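Local coordinates for protein phiAB6 tailspike (Unidentified phage, PDB 5JS4) that fragments the exopolysaccharide of Acinetobacter baumannii, serving as the trimeric, beta-helical tailspike of its bacteriophage, at residues M428-D433 with I451-V456; K379-G384 with C402-N407; K475-V480 with W501-S506; T414-Y419 with G436-N441. One frame throughout, in Å; residues are numbered along the deposited sequence.

Contact 1: M428-D433 with I451-V456; sequences MIFDRD and IKARTV
Asp433 OD1 accepts the main bond of a salt bridge from Arg454 NE, at 2.9 Å. NE comes in on the syn side, 25° out of the carboxylate plane, while OD1 lies near the plane of the guanidinium. Arg454 NH2 adds weak, long bonds to both carboxylate oxygens, and Thr455 OG1 stands 2.9 Å from the same Asp433 OD1. A water ties Asp433 OD2 to this threonine hydroxyl. The bend of the Arg454 chain at chi3 (69°) turns its guanidinium so that the rim of one face rests against CB and CG of Arg432. The two guanidinium planes stand 78° apart; a second water accepts from Arg432 NE and Arg454 NH1, probably easing the nearness of like charges, and Arg432 NH2 is taken up by Glu403 O. The segments are successive coils of a parallel beta-helix, strands 428-430 and 451-453 running side by side. Lys452 N reaches Met428 O at 2.9 Å, and Phe430 N returns to Lys452 O at 2.8 Å. The register then slips by one residue, and Arg432 O receives Arg454 N at 3.0 Å and, weakly, Thr455 N. On the buried side Met428 SD runs alongside Ile451 CG1 at 4.1 Å, near Phe439, while Phe430 CB meets Ala453 CB at 3.8 Å.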
loop_
_atom_site.group_PDB
_atom_site.type_symbol
_atom_site.label_atom_id
_atom_site.label_comp_id
_atom_site.label_asym_id
_atom_site.label_seq_id
_atom_site.Cartn_x
_atom_site.Cartn_y
_atom_site.Cartn_z
ATOM N N MET A 428 3.722 21.161 -1.486
ATOM C CA MET A 428 4.183 20.932 -2.856
ATOM C C MET A 428 3.287 21.654 -3.854
ATOM O O MET A 428 2.064 21.618 -3.731
ATOM C CB MET A 428 4.178 19.439 -3.182
ATOM C CG MET A 428 5.006 18.593 -2.235
ATOM S SD MET A 428 5.044 16.855 -2.704
ATOM C CE MET A 428 6.035 16.897 -4.192
ATOM N N ILE A 429 3.905 22.300 -4.842
ATOM C CA ILE A 429 3.177 22.942 -5.930
ATOM C C ILE A 429 3.691 22.433 -7.270
ATOM O O ILE A 429 4.865 22.607 -7.602
ATOM C CB ILE A 429 3.320 24.480 -5.896
ATOM C CG1 ILE A 429 2.768 25.043 -4.586
ATOM C CG2 ILE A 429 2.597 25.108 -7.087
ATOM C CD1 ILE A 429 3.057 26.517 -4.371
ATOM N N PHE A 430 2.795 21.795 -8.017
ATOM C CA PHE A 430 3.004 21.476 -9.419
ATOM C C PHE A 430 2.128 22.427 -10.223
ATOM O O PHE A 430 0.908 22.389 -10.103
ATOM C CB PHE A 430 2.578 20.035 -9.711
ATOM C CG PHE A 430 3.403 18.995 -9.000
ATOM C CD1 PHE A 430 4.549 18.479 -9.590
ATOM C CD2 PHE A 430 3.021 18.517 -7.753
ATOM C CE1 PHE A 430 5.308 17.514 -8.947
ATOM C CE2 PHE A 430 3.776 17.553 -7.103
ATOM C CZ PHE A 430 4.922 17.052 -7.701
ATOM N N ASP A 431 2.732 23.291 -11.035
ATOM C CA ASP A 431 1.938 24.207 -11.863
ATOM C C ASP A 431 1.133 23.450 -12.920
ATOM O O ASP A 431 0.111 23.946 -13.394
ATOM C CB ASP A 431 2.825 25.253 -12.549
ATOM C CG ASP A 431 3.329 26.323 -11.595
ATOM O OD1 ASP A 431 2.818 26.434 -10.460
ATOM O OD2 ASP A 431 4.252 27.061 -11.990
ATOM N N ARG A 432 1.596 22.260 -13.297
ATOM C CA ARG A 432 0.936 21.488 -14.341
ATOM C C ARG A 432 0.627 20.051 -13.888
ATOM O O ARG A 432 0.040 19.870 -12.818
ATOM C CB ARG A 432 1.745 21.579 -15.640
ATOM C CG ARG A 432 1.830 23.011 -16.160
ATOM C CD ARG A 432 2.607 23.115 -17.457
ATOM N NE ARG A 432 2.483 24.444 -18.053
ATOM C CZ ARG A 432 3.104 25.542 -17.621
ATOM N NH1 ARG A 432 2.903 26.697 -18.250
ATOM N NH2 ARG A 432 3.923 25.512 -16.569
ATOM N N ASP A 433 1.007 19.044 -14.676
ATOM C CA ASP A 433 0.415 17.704 -14.561
ATOM C C ASP A 433 1.362 16.668 -13.967
ATOM O O ASP A 433 2.557 16.662 -14.259
ATOM C CB ASP A 433 -0.052 17.221 -15.935
ATOM C CG ASP A 433 -1.047 18.165 -16.587
ATOM O OD1 ASP A 433 -1.529 19.105 -15.917
ATOM O OD2 ASP A 433 -1.351 17.960 -17.778
ATOM N N ILE A 451 -0.657 19.471 -1.104
ATOM C CA ILE A 451 -0.152 19.242 -2.451
ATOM C C ILE A 451 -1.131 19.861 -3.437
ATOM O O ILE A 451 -2.318 19.529 -3.429
ATOM C CB ILE A 451 -0.004 17.737 -2.745
ATOM C CG1 ILE A 451 1.090 17.139 -1.856
ATOM C CG2 ILE A 451 0.322 17.494 -4.217
ATOM C CD1 ILE A 451 1.036 15.631 -1.741
ATOM N N LYS A 452 -0.626 20.758 -4.281
ATOM C CA LYS A 452 -1.426 21.410 -5.308
ATOM C C LYS A 452 -0.879 21.044 -6.683
ATOM O O LYS A 452 0.333 21.033 -6.893
ATOM C CB LYS A 452 -1.411 22.927 -5.115
ATOM C CG LYS A 452 -2.305 23.692 -6.080
ATOM C CD LYS A 452 -2.203 25.190 -5.850
ATOM C CE LYS A 452 -3.083 25.957 -6.821
ATOM N NZ LYS A 452 -3.045 27.423 -6.563
ATOM N N ALA A 453 -1.785 20.733 -7.607
ATOM C CA ALA A 453 -1.424 20.401 -8.981
ATOM C C ALA A 453 -2.579 20.728 -9.918
ATOM O O ALA A 453 -3.724 20.834 -9.481
ATOM C CB ALA A 453 -1.055 18.929 -9.089
ATOM N N ARG A 454 -2.276 20.890 -11.203
ATOM C CA ARG A 454 -3.313 21.062 -12.219
ATOM C C ARG A 454 -4.018 19.743 -12.518
ATOM O O ARG A 454 -5.245 19.697 -12.626
ATOM C CB ARG A 454 -2.719 21.626 -13.509
ATOM C CG ARG A 454 -3.767 22.031 -14.533
ATOM C CD ARG A 454 -3.133 22.738 -15.717
ATOM N NE ARG A 454 -2.316 21.833 -16.519
ATOM C CZ ARG A 454 -1.592 22.201 -17.575
ATOM N NH1 ARG A 454 -1.569 23.471 -17.971
ATOM N NH2 ARG A 454 -0.887 21.295 -18.239
ATOM N N THR A 455 -3.223 18.684 -12.666
ATOM C CA THR A 455 -3.717 17.347 -12.973
ATOM C C THR A 455 -2.985 16.348 -12.099
ATOM O O THR A 455 -1.764 16.427 -11.948
ATOM C CB THR A 455 -3.451 16.977 -14.446
ATOM O OG1 THR A 455 -4.142 17.893 -15.302
ATOM C CG2 THR A 455 -3.896 15.547 -14.768
ATOM N N VAL A 456 -3.743 15.418 -11.527
ATOM C CA VAL A 456 -3.193 14.304 -10.766
ATOM C C VAL A 456 -3.824 13.033 -11.321
ATOM O O VAL A 456 -5.012 12.773 -11.109
ATOM C CB VAL A 456 -3.475 14.458 -9.260
ATOM C CG1 VAL A 456 -3.001 13.235 -8.487
ATOM C CG2 VAL A 456 -2.798 15.709 -8.725
HETATM O O HOH W 1 0.284 23.798 -20.222
HETATM O O HOH W 2 -3.958 19.050 -18.150
#

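Contact 2: K379-G384 with C402-N407; sequences KQALVG and CEDPLN
The backbones of Gln380 and Asp404 pass each other with CA atoms 4.8 Å apart, both at positive phi (55° and 50°), and no direct hydrogen bond joins the two segments. The chain turns a corner at Gln380, between strands of different faces of the beta-helix, while on the next coil Asp404 opens a type I turn closed by Asn407 N bonding to Asp404 O at 2.9 Å. Between Gln380 and the turn sits a water that accepts from Asp404 N at 2.8 Å and lies close to Gln380 O; the same carbonyl faces Asp404 CA in a C-H...O contact and has Cys402 SG 3.5 Å away. A second water is gripped three times: it donates to Gln380 OE1 at 2.9 Å and to Asp404 OD1, and accepts from Leu406 N. The bend of Gln380 at chi2 (-54°) brings its amide back to this water and lays OE1 against Leu406 CD1 at 3.6 Å. Ala381 CB rests on the Asp404 carboxylate, 3.7 Å from OD1. Arg408 serves both side chains, its NE donating to Gln380 OE1 and its N to Asp404 OD1; Val409 N donates to Asp404 OD2. A third water spans Lys379 NZ and Glu403 OE1, which lie 5.1 Å apart. At the next corner, Val383 packs on Tyr419 of the second subunit. The chemistry implies a solvent-mediated junction: between these two segments waters supply the hydrogen bonds, with Arg408 adding a direct one from just beyond, and the buried Asp404 carboxylate is satisfied largely by backbone N-H groups, which would probably stabilise its negative charge.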
loop_
_atom_site.group_PDB
_atom_site.type_symbol
_atom_site.label_atom_id
_atom_site.label_comp_id
_atom_site.label_asym_id
_atom_site.label_seq_id
_atom_site.Cartn_x
_atom_site.Cartn_y
_atom_site.Cartn_z
ATOM N N LYS A 379 13.499 21.412 -11.901
ATOM C CA LYS A 379 13.538 21.930 -13.264
ATOM C C LYS A 379 13.035 20.867 -14.236
ATOM O O LYS A 379 13.200 19.664 -14.004
ATOM C CB LYS A 379 14.950 22.393 -13.632
ATOM C CG LYS A 379 15.551 23.420 -12.675
ATOM C CD LYS A 379 14.758 24.718 -12.582
ATOM C CE LYS A 379 14.980 25.610 -13.792
ATOM N NZ LYS A 379 14.207 26.881 -13.695
ATOM N N GLN A 380 12.412 21.327 -15.318
ATOM C CA GLN A 380 11.709 20.464 -16.265
ATOM C C GLN A 380 10.651 19.620 -15.533
ATOM O O GLN A 380 9.947 20.154 -14.679
ATOM C CB GLN A 380 12.703 19.643 -17.101
ATOM C CG GLN A 380 13.619 20.518 -17.948
ATOM C CD GLN A 380 12.839 21.494 -18.821
ATOM O OE1 GLN A 380 11.890 21.104 -19.508
ATOM N NE2 GLN A 380 13.223 22.767 -18.788
ATOM N N ALA A 381 10.526 18.332 -15.847
ATOM C CA ALA A 381 9.475 17.504 -15.250
ATOM C C ALA A 381 10.052 16.267 -14.574
ATOM O O ALA A 381 11.120 15.782 -14.949
ATOM C CB ALA A 381 8.460 17.099 -16.307
ATOM N N LEU A 382 9.336 15.761 -13.575
ATOM C CA LEU A 382 9.759 14.545 -12.885
ATOM C C LEU A 382 9.780 13.351 -13.829
ATOM O O LEU A 382 8.899 13.197 -14.674
ATOM C CB LEU A 382 8.818 14.197 -11.730
ATOM C CG LEU A 382 8.494 15.236 -10.663
ATOM C CD1 LEU A 382 7.574 14.618 -9.620
ATOM C CD2 LEU A 382 9.761 15.761 -10.017
ATOM N N VAL A 383 10.795 12.515 -13.671
ATOM C CA VAL A 383 10.786 11.155 -14.202
ATOM C C VAL A 383 11.949 10.409 -13.547
ATOM O O VAL A 383 13.099 10.841 -13.632
ATOM C CB VAL A 383 10.818 11.105 -15.756
ATOM C CG1 VAL A 383 11.707 12.198 -16.335
ATOM C CG2 VAL A 383 11.225 9.723 -16.257
ATOM N N GLY A 384 11.643 9.312 -12.860
ATOM C CA GLY A 384 12.652 8.599 -12.077
ATOM C C GLY A 384 13.236 9.485 -10.987
ATOM O O GLY A 384 14.452 9.534 -10.800
ATOM N N CYS A 402 7.526 22.519 -8.738
ATOM C CA CYS A 402 7.798 22.075 -10.105
ATOM C C CYS A 402 6.927 22.850 -11.090
ATOM O O CYS A 402 5.719 22.624 -11.184
ATOM C CB CYS A 402 7.549 20.570 -10.243
ATOM S SG CYS A 402 7.813 19.915 -11.907
ATOM N N GLU A 403 7.556 23.763 -11.826
ATOM C CA GLU A 403 6.866 24.606 -12.799
ATOM C C GLU A 403 6.484 23.827 -14.059
ATOM O O GLU A 403 5.375 23.989 -14.580
ATOM C CB GLU A 403 7.761 25.794 -13.175
ATOM C CG GLU A 403 7.121 26.796 -14.130
ATOM C CD GLU A 403 8.071 27.899 -14.571
ATOM O OE1 GLU A 403 9.265 27.863 -14.205
ATOM O OE2 GLU A 403 7.620 28.811 -15.295
ATOM N N ASP A 404 7.410 22.995 -14.540
ATOM C CA ASP A 404 7.263 22.264 -15.804
ATOM C C ASP A 404 6.860 23.220 -16.933
ATOM O O ASP A 404 5.824 23.036 -17.565
ATOM C CB ASP A 404 6.244 21.119 -15.651
ATOM C CG ASP A 404 6.241 20.156 -16.840
ATOM O OD1 ASP A 404 7.128 20.244 -17.717
ATOM O OD2 ASP A 404 5.341 19.292 -16.899
ATOM N N PRO A 405 7.691 24.247 -17.191
ATOM C CA PRO A 405 7.308 25.304 -18.136
ATOM C C PRO A 405 6.981 24.824 -19.554
ATOM O O PRO A 405 6.180 25.462 -20.240
ATOM C CB PRO A 405 8.532 26.231 -18.146
ATOM C CG PRO A 405 9.662 25.396 -17.657
ATOM C CD PRO A 405 9.054 24.448 -16.666
ATOM N N LEU A 406 7.588 23.720 -19.986
ATOM C CA LEU A 406 7.349 23.173 -21.325
ATOM C C LEU A 406 6.240 22.113 -21.361
ATOM O O LEU A 406 6.002 21.503 -22.405
ATOM C CB LEU A 406 8.642 22.584 -21.894
ATOM C CG LEU A 406 9.859 23.511 -21.962
ATOM C CD1 LEU A 406 11.044 22.764 -22.553
ATOM C CD2 LEU A 406 9.565 24.771 -22.764
ATOM N N ASN A 407 5.572 21.893 -20.229
ATOM C CA ASN A 407 4.465 20.937 -20.144
ATOM C C ASN A 407 4.875 19.543 -20.628
ATOM O O ASN A 407 4.185 18.924 -21.441
ATOM C CB ASN A 407 3.251 21.454 -20.935
ATOM C CG ASN A 407 1.973 20.692 -20.620
ATOM O OD1 ASN A 407 1.707 20.354 -19.466
ATOM N ND2 ASN A 407 1.172 20.422 -21.645
HETATM O O HOH W 3 11.375 25.893 -14.148
HETATM O O HOH W 4 10.028 22.699 -13.716
HETATM O O HOH W 5 9.228 21.833 -18.568
#

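Contact 3: K475-V480 with W501-S506; sequences KDWLEV and WTSKTS
A short parallel strand pair, 475-476 with 501-502, and the ST turn that follows it join two coils of the beta-helix here. Thr502 N bonds to Lys475 O at 2.8 Å, and Trp477 N to Thr502 O at 3.0 Å. On one side of the pair Asp476 has a different partner for each oxygen. Thr502 OG1 donates to OD1 of Asp476 at 2.6 Å, descending from 49° above the carboxylate plane, whereas Lys504 NZ uses the syn lone pair of Asp476 OD2 at 2.8 Å in a salt bridge. A water links OD1 of this acid with the ammonium, completing a small ring. With chi1 at 72°, Trp477 holds CG between its backbone N and carbonyl carbon, and the indole edge faces the turn: NE1 donates in its ring plane to Ser503 OG at 3.0 Å. The same Ser503 OG accepts from Thr505 N, the bond that defines the ST turn, so one hydroxyl fixes both turn and indole. Leu478 CB covers the centre of one Trp477 face. Trp501 brings its CZ3 edge to Asp476 O at 3.8 Å and sends NE1 to Asn468 O. Both tryptophans pack on strand 460-469, where Trp477 meets Phe461 edge-to-face; Trp501 also meets the ring of Phe444, while strand 478-480 continues the chain beside strand 451-453.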
loop_
_atom_site.group_PDB
_atom_site.type_symbol
_atom_site.label_atom_id
_atom_site.label_comp_id
_atom_site.label_asym_id
_atom_site.label_seq_id
_atom_site.Cartn_x
_atom_site.Cartn_y
_atom_site.Cartn_z
ATOM N N LYS A 475 -8.286 24.135 4.210
ATOM C CA LYS A 475 -7.537 23.730 3.016
ATOM C C LYS A 475 -7.671 22.230 2.783
ATOM O O LYS A 475 -7.636 21.449 3.732
ATOM C CB LYS A 475 -6.046 24.073 3.158
ATOM C CG LYS A 475 -5.692 25.555 3.093
ATOM C CD LYS A 475 -6.043 26.212 1.761
ATOM C CE LYS A 475 -5.273 25.622 0.589
ATOM N NZ LYS A 475 -5.567 26.332 -0.688
ATOM N N ASP A 476 -7.816 21.832 1.520
ATOM C CA ASP A 476 -7.767 20.417 1.151
ATOM C C ASP A 476 -6.323 19.929 1.213
ATOM O O ASP A 476 -5.406 20.651 0.826
ATOM C CB ASP A 476 -8.305 20.189 -0.267
ATOM C CG ASP A 476 -9.821 20.252 -0.349
ATOM O OD1 ASP A 476 -10.505 19.770 0.579
ATOM O OD2 ASP A 476 -10.331 20.762 -1.366
ATOM N N TRP A 477 -6.119 18.701 1.687
ATOM C CA TRP A 477 -4.774 18.122 1.735
ATOM C C TRP A 477 -4.209 17.930 0.322
ATOM O O TRP A 477 -3.000 18.040 0.106
ATOM C CB TRP A 477 -4.781 16.795 2.510
ATOM C CG TRP A 477 -5.444 15.668 1.787
ATOM C CD1 TRP A 477 -6.769 15.349 1.799
ATOM C CD2 TRP A 477 -4.809 14.712 0.932
ATOM N NE1 TRP A 477 -7.001 14.257 1.002
ATOM C CE2 TRP A 477 -5.815 13.846 0.457
ATOM C CE3 TRP A 477 -3.489 14.509 0.516
ATOM C CZ2 TRP A 477 -5.540 12.785 -0.408
ATOM C CZ3 TRP A 477 -3.218 13.454 -0.343
ATOM C CH2 TRP A 477 -4.241 12.609 -0.797
ATOM N N LEU A 478 -5.101 17.636 -0.623
ATOM C CA LEU A 478 -4.772 17.513 -2.037
ATOM C C LEU A 478 -5.709 18.425 -2.813
ATOM O O LEU A 478 -6.934 18.315 -2.701
ATOM C CB LEU A 478 -4.927 16.064 -2.509
ATOM C CG LEU A 478 -4.670 15.776 -3.994
ATOM C CD1 LEU A 478 -3.215 16.021 -4.366
ATOM C CD2 LEU A 478 -5.067 14.348 -4.331
ATOM N N GLU A 479 -5.110 19.311 -3.602
ATOM C CA GLU A 479 -5.811 20.365 -4.316
ATOM C C GLU A 479 -5.494 20.212 -5.803
ATOM O O GLU A 479 -4.376 20.484 -6.231
ATOM C CB GLU A 479 -5.310 21.702 -3.767
ATOM C CG GLU A 479 -5.858 22.964 -4.403
ATOM C CD GLU A 479 -5.323 24.222 -3.726
ATOM O OE1 GLU A 479 -5.583 25.326 -4.239
ATOM O OE2 GLU A 479 -4.636 24.119 -2.681
ATOM N N VAL A 480 -6.468 19.743 -6.579
ATOM C CA VAL A 480 -6.294 19.556 -8.020
ATOM C C VAL A 480 -7.206 20.547 -8.736
ATOM O O VAL A 480 -8.422 20.509 -8.564
ATOM C CB VAL A 480 -6.614 18.111 -8.455
ATOM C CG1 VAL A 480 -6.251 17.896 -9.922
ATOM C CG2 VAL A 480 -5.871 17.110 -7.574
ATOM N N TRP A 501 -7.937 21.076 8.076
ATOM C CA TRP A 501 -7.705 20.328 6.844
ATOM C C TRP A 501 -8.974 19.599 6.417
ATOM O O TRP A 501 -9.715 19.081 7.252
ATOM C CB TRP A 501 -6.572 19.321 7.008
ATOM C CG TRP A 501 -5.233 19.948 7.167
ATOM C CD1 TRP A 501 -4.579 20.187 8.335
ATOM C CD2 TRP A 501 -4.377 20.421 6.122
ATOM N NE1 TRP A 501 -3.366 20.771 8.090
ATOM C CE2 TRP A 501 -3.214 20.929 6.737
ATOM C CE3 TRP A 501 -4.473 20.459 4.726
ATOM C CZ2 TRP A 501 -2.156 21.468 6.009
ATOM C CZ3 TRP A 501 -3.419 21.002 3.999
ATOM C CH2 TRP A 501 -2.276 21.499 4.645
ATOM N N THR A 502 -9.211 19.575 5.111
ATOM C CA THR A 502 -10.356 18.886 4.530
ATOM C C THR A 502 -9.863 17.930 3.454
ATOM O O THR A 502 -8.683 17.935 3.102
ATOM C CB THR A 502 -11.353 19.884 3.917
ATOM O OG1 THR A 502 -10.678 20.729 2.976
ATOM C CG2 THR A 502 -11.988 20.743 5.010
ATOM N N SER A 503 -10.769 17.105 2.942
ATOM C CA SER A 503 -10.426 16.122 1.922
ATOM C C SER A 503 -11.547 15.969 0.910
ATOM O O SER A 503 -12.722 15.983 1.271
ATOM C CB SER A 503 -10.148 14.765 2.565
ATOM O OG SER A 503 -9.926 13.781 1.569
ATOM N N LYS A 504 -11.171 15.803 -0.353
ATOM C CA LYS A 504 -12.116 15.460 -1.408
ATOM C C LYS A 504 -11.945 14.001 -1.848
ATOM O O LYS A 504 -12.425 13.617 -2.911
ATOM C CB LYS A 504 -11.946 16.413 -2.597
ATOM C CG LYS A 504 -12.503 17.805 -2.339
ATOM C CD LYS A 504 -12.303 18.722 -3.535
ATOM C CE LYS A 504 -13.186 19.956 -3.450
ATOM N NZ LYS A 504 -12.954 20.753 -2.213
ATOM N N THR A 505 -11.288 13.193 -1.016
ATOM C CA THR A 505 -10.955 11.805 -1.374
ATOM C C THR A 505 -11.470 10.733 -0.400
ATOM O O THR A 505 -11.197 9.547 -0.602
ATOM C CB THR A 505 -9.427 11.630 -1.509
ATOM O OG1 THR A 505 -8.802 11.850 -0.238
ATOM C CG2 THR A 505 -8.862 12.605 -2.527
ATOM N N SER A 506 -12.208 11.129 0.636
ATOM C CA SER A 506 -12.706 10.170 1.627
ATOM C C SER A 506 -13.653 9.161 0.989
ATOM O O SER A 506 -14.454 9.527 0.124
ATOM C CB SER A 506 -13.453 10.875 2.759
ATOM O OG SER A 506 -13.984 9.931 3.674
HETATM O O HOH W 6 -13.263 20.097 0.420
HETATM O O HOH W 7 -8.361 16.377 -1.058
#

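Contact 4: T414-Y419 with G436-N441; sequences TFHNIY and GCDFDN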
loop_
_atom_site.group_PDB
_atom_site.type_symbol
_atom_site.label_atom_id
_atom_site.label_comp_id
_atom_site.label_asym_id
_atom_site.label_seq_id
_atom_site.Cartn_x
_atom_site.Cartn_y
_atom_site.Cartn_z
ATOM N N THR A 414 8.654 9.695 -6.586
ATOM C CA THR A 414 8.264 9.172 -5.280
ATOM C C THR A 414 8.603 10.185 -4.193
ATOM O O THR A 414 9.673 10.801 -4.210
ATOM C CB THR A 414 8.922 7.811 -4.974
ATOM O OG1 THR A 414 10.343 7.962 -4.869
ATOM C CG2 THR A 414 8.589 6.796 -6.067
ATOM N N PHE A 415 7.674 10.341 -3.255
ATOM C CA PHE A 415 7.768 11.328 -2.193
ATOM C C PHE A 415 7.350 10.665 -0.891
ATOM O O PHE A 415 6.161 10.495 -0.637
ATOM C CB PHE A 415 6.889 12.532 -2.524
ATOM C CG PHE A 415 7.329 13.257 -3.759
ATOM C CD1 PHE A 415 8.337 14.210 -3.696
ATOM C CD2 PHE A 415 6.775 12.953 -4.993
ATOM C CE1 PHE A 415 8.762 14.868 -4.838
ATOM C CE2 PHE A 415 7.203 13.600 -6.139
ATOM C CZ PHE A 415 8.196 14.559 -6.060
ATOM N N HIS A 416 8.338 10.265 -0.091
ATOM C CA HIS A 416 8.095 9.480 1.119
ATOM C C HIS A 416 8.734 10.108 2.343
ATOM O O HIS A 416 9.795 10.713 2.251
ATOM C CB HIS A 416 8.682 8.071 0.979
ATOM C CG HIS A 416 8.067 7.250 -0.111
ATOM N ND1 HIS A 416 8.700 6.154 -0.656
ATOM C CD2 HIS A 416 6.885 7.362 -0.760
ATOM C CE1 HIS A 416 7.930 5.622 -1.589
ATOM N NE2 HIS A 416 6.820 6.333 -1.668
ATOM N N ASN A 417 8.105 9.913 3.499
ATOM C CA ASN A 417 8.703 10.291 4.780
ATOM C C ASN A 417 9.107 11.765 4.798
ATOM O O ASN A 417 10.254 12.095 5.104
ATOM C CB ASN A 417 9.935 9.417 5.108
ATOM C CG ASN A 417 9.645 7.918 5.126
ATOM O OD1 ASN A 417 10.576 7.111 5.060
ATOM N ND2 ASN A 417 8.386 7.539 5.244
ATOM N N ILE A 418 8.169 12.643 4.450
ATOM C CA ILE A 418 8.429 14.079 4.434
ATOM C C ILE A 418 7.581 14.778 5.485
ATOM O O ILE A 418 6.362 14.591 5.539
ATOM C CB ILE A 418 8.137 14.732 3.067
ATOM C CG1 ILE A 418 8.778 13.933 1.927
ATOM C CG2 ILE A 418 8.650 16.171 3.066
ATOM C CD1 ILE A 418 8.345 14.381 0.546
ATOM N N TYR A 419 8.248 15.583 6.308
ATOM C CA TYR A 419 7.620 16.381 7.352
ATOM C C TYR A 419 7.650 17.841 6.905
ATOM O O TYR A 419 8.704 18.473 6.927
ATOM C CB TYR A 419 8.409 16.206 8.655
ATOM C CG TYR A 419 7.701 16.534 9.960
ATOM C CD1 TYR A 419 6.632 17.432 10.028
ATOM C CD2 TYR A 419 8.144 15.960 11.143
ATOM C CE1 TYR A 419 6.017 17.722 11.242
ATOM C CE2 TYR A 419 7.539 16.242 12.352
ATOM C CZ TYR A 419 6.479 17.123 12.400
ATOM O OH TYR A 419 5.895 17.387 13.618
ATOM N N GLY A 436 1.420 8.976 -12.284
ATOM C CA GLY A 436 2.177 7.802 -11.839
ATOM C C GLY A 436 3.166 8.045 -10.714
ATOM O O GLY A 436 4.151 7.317 -10.587
ATOM N N CYS A 437 2.902 9.059 -9.896
ATOM C CA CYS A 437 3.769 9.400 -8.776
ATOM C C CYS A 437 3.209 8.800 -7.491
ATOM O O CYS A 437 2.022 8.485 -7.414
ATOM C CB CYS A 437 3.905 10.919 -8.653
ATOM S SG CYS A 437 4.824 11.682 -10.013
ATOM N N ASP A 438 4.073 8.654 -6.491
ATOM C CA ASP A 438 3.722 8.013 -5.231
ATOM C C ASP A 438 4.045 8.942 -4.068
ATOM O O ASP A 438 5.128 9.521 -4.016
ATOM C CB ASP A 438 4.504 6.708 -5.080
ATOM C CG ASP A 438 3.928 5.798 -4.018
ATOM O OD1 ASP A 438 2.711 5.532 -4.065
ATOM O OD2 ASP A 438 4.699 5.334 -3.147
ATOM N N PHE A 439 3.095 9.069 -3.145
ATOM C CA PHE A 439 3.219 9.929 -1.975
ATOM C C PHE A 439 2.827 9.099 -0.758
ATOM O O PHE A 439 1.743 8.528 -0.740
ATOM C CB PHE A 439 2.278 11.126 -2.095
ATOM C CG PHE A 439 2.466 11.937 -3.349
ATOM C CD1 PHE A 439 1.877 11.543 -4.545
ATOM C CD2 PHE A 439 3.220 13.104 -3.331
ATOM C CE1 PHE A 439 2.040 12.295 -5.698
ATOM C CE2 PHE A 439 3.385 13.860 -4.479
ATOM C CZ PHE A 439 2.798 13.455 -5.665
ATOM N N ASP A 440 3.691 9.027 0.253
ATOM C CA ASP A 440 3.426 8.158 1.407
ATOM C C ASP A 440 4.136 8.650 2.663
ATOM O O ASP A 440 5.289 9.089 2.607
ATOM C CB ASP A 440 3.869 6.720 1.088
ATOM C CG ASP A 440 3.159 5.656 1.936
ATOM O OD1 ASP A 440 2.336 5.985 2.820
ATOM O OD2 ASP A 440 3.431 4.457 1.706
ATOM N N ASN A 441 3.445 8.550 3.795
ATOM C CA ASN A 441 3.997 8.914 5.097
ATOM C C ASN A 441 4.481 10.355 5.109
ATOM O O ASN A 441 5.641 10.654 5.400
ATOM C CB ASN A 441 5.093 7.929 5.502
ATOM C CG ASN A 441 4.572 6.512 5.633
ATOM O OD1 ASN A 441 5.135 5.565 5.068
ATOM N ND2 ASN A 441 3.475 6.358 6.356
#
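The rings of Phe415 and Phe439 lie side by side, their planes only 14° apart but slid so far that the centroids are 5.3 Å from each other and overlap is slight. They touch through Phe415 CD2 and Phe439 CE2 at 3.5 Å; Asp438 O sits at the edge of the Phe415 ring. On the other side of the strands, His416 has Thr414 CB over one face, toward the rim, and the Asp438 carboxylate at its edge. The imidazole swings back along its strand, CG beside the backbone N (chi1 -63°), and NE2 donates to Asp438 OD2 at 2.8 Å. Ring and carboxylate stand almost perpendicular, at 89°, with the nitrogen on the anti side of OD2. This bond holds the rotation of the imidazole, whose CD2 also meets Asp440 CB at 3.6 Å. Parallel backbone bonding carries the pair: Phe415 N to Asp438 O at 2.8 Å, Asp440 N to Phe415 O at 3.0 Å and Asn417 N to Asp440 O at 3.1 Å. Both segments then turn a corner at an asparagine of positive phi, Asn417 beside Asn441, as in the asparagine stacks of pectate lyase-like helices. Strands 413-421 and 438-447 lie between strands 381-393 and 460-469; Met428 of strand 426-430 and Phe461 pack on the phenylalanine side, whereas the His416 side meets the second subunit, where Asp438 packs on Lys463 of that subunit and His416 on its Asn441.

In the fold
All four contacts join successive coils of one parallel beta-helix, at different positions round and along it. Contact 2 comes first; contacts 4 and 1 then alternate, because strands 413-421 and 438-447 are each followed in the chain by a strand of contact 1; contact 3 closes the series. Contacts 1 and 3 share a sheet through strands 451-453 and 478-480, contacts 2 and 4 another through 381-393 and 413-421. Centres of contacts 1 and 4 lie 14 Å apart across the core, where Met428 meets Phe415 and Phe439. Contacts 2 and 3 are 23 Å apart between centres and do not touch. Contacts 2 and 4 also reach the second subunit, tying the coils into the trimer.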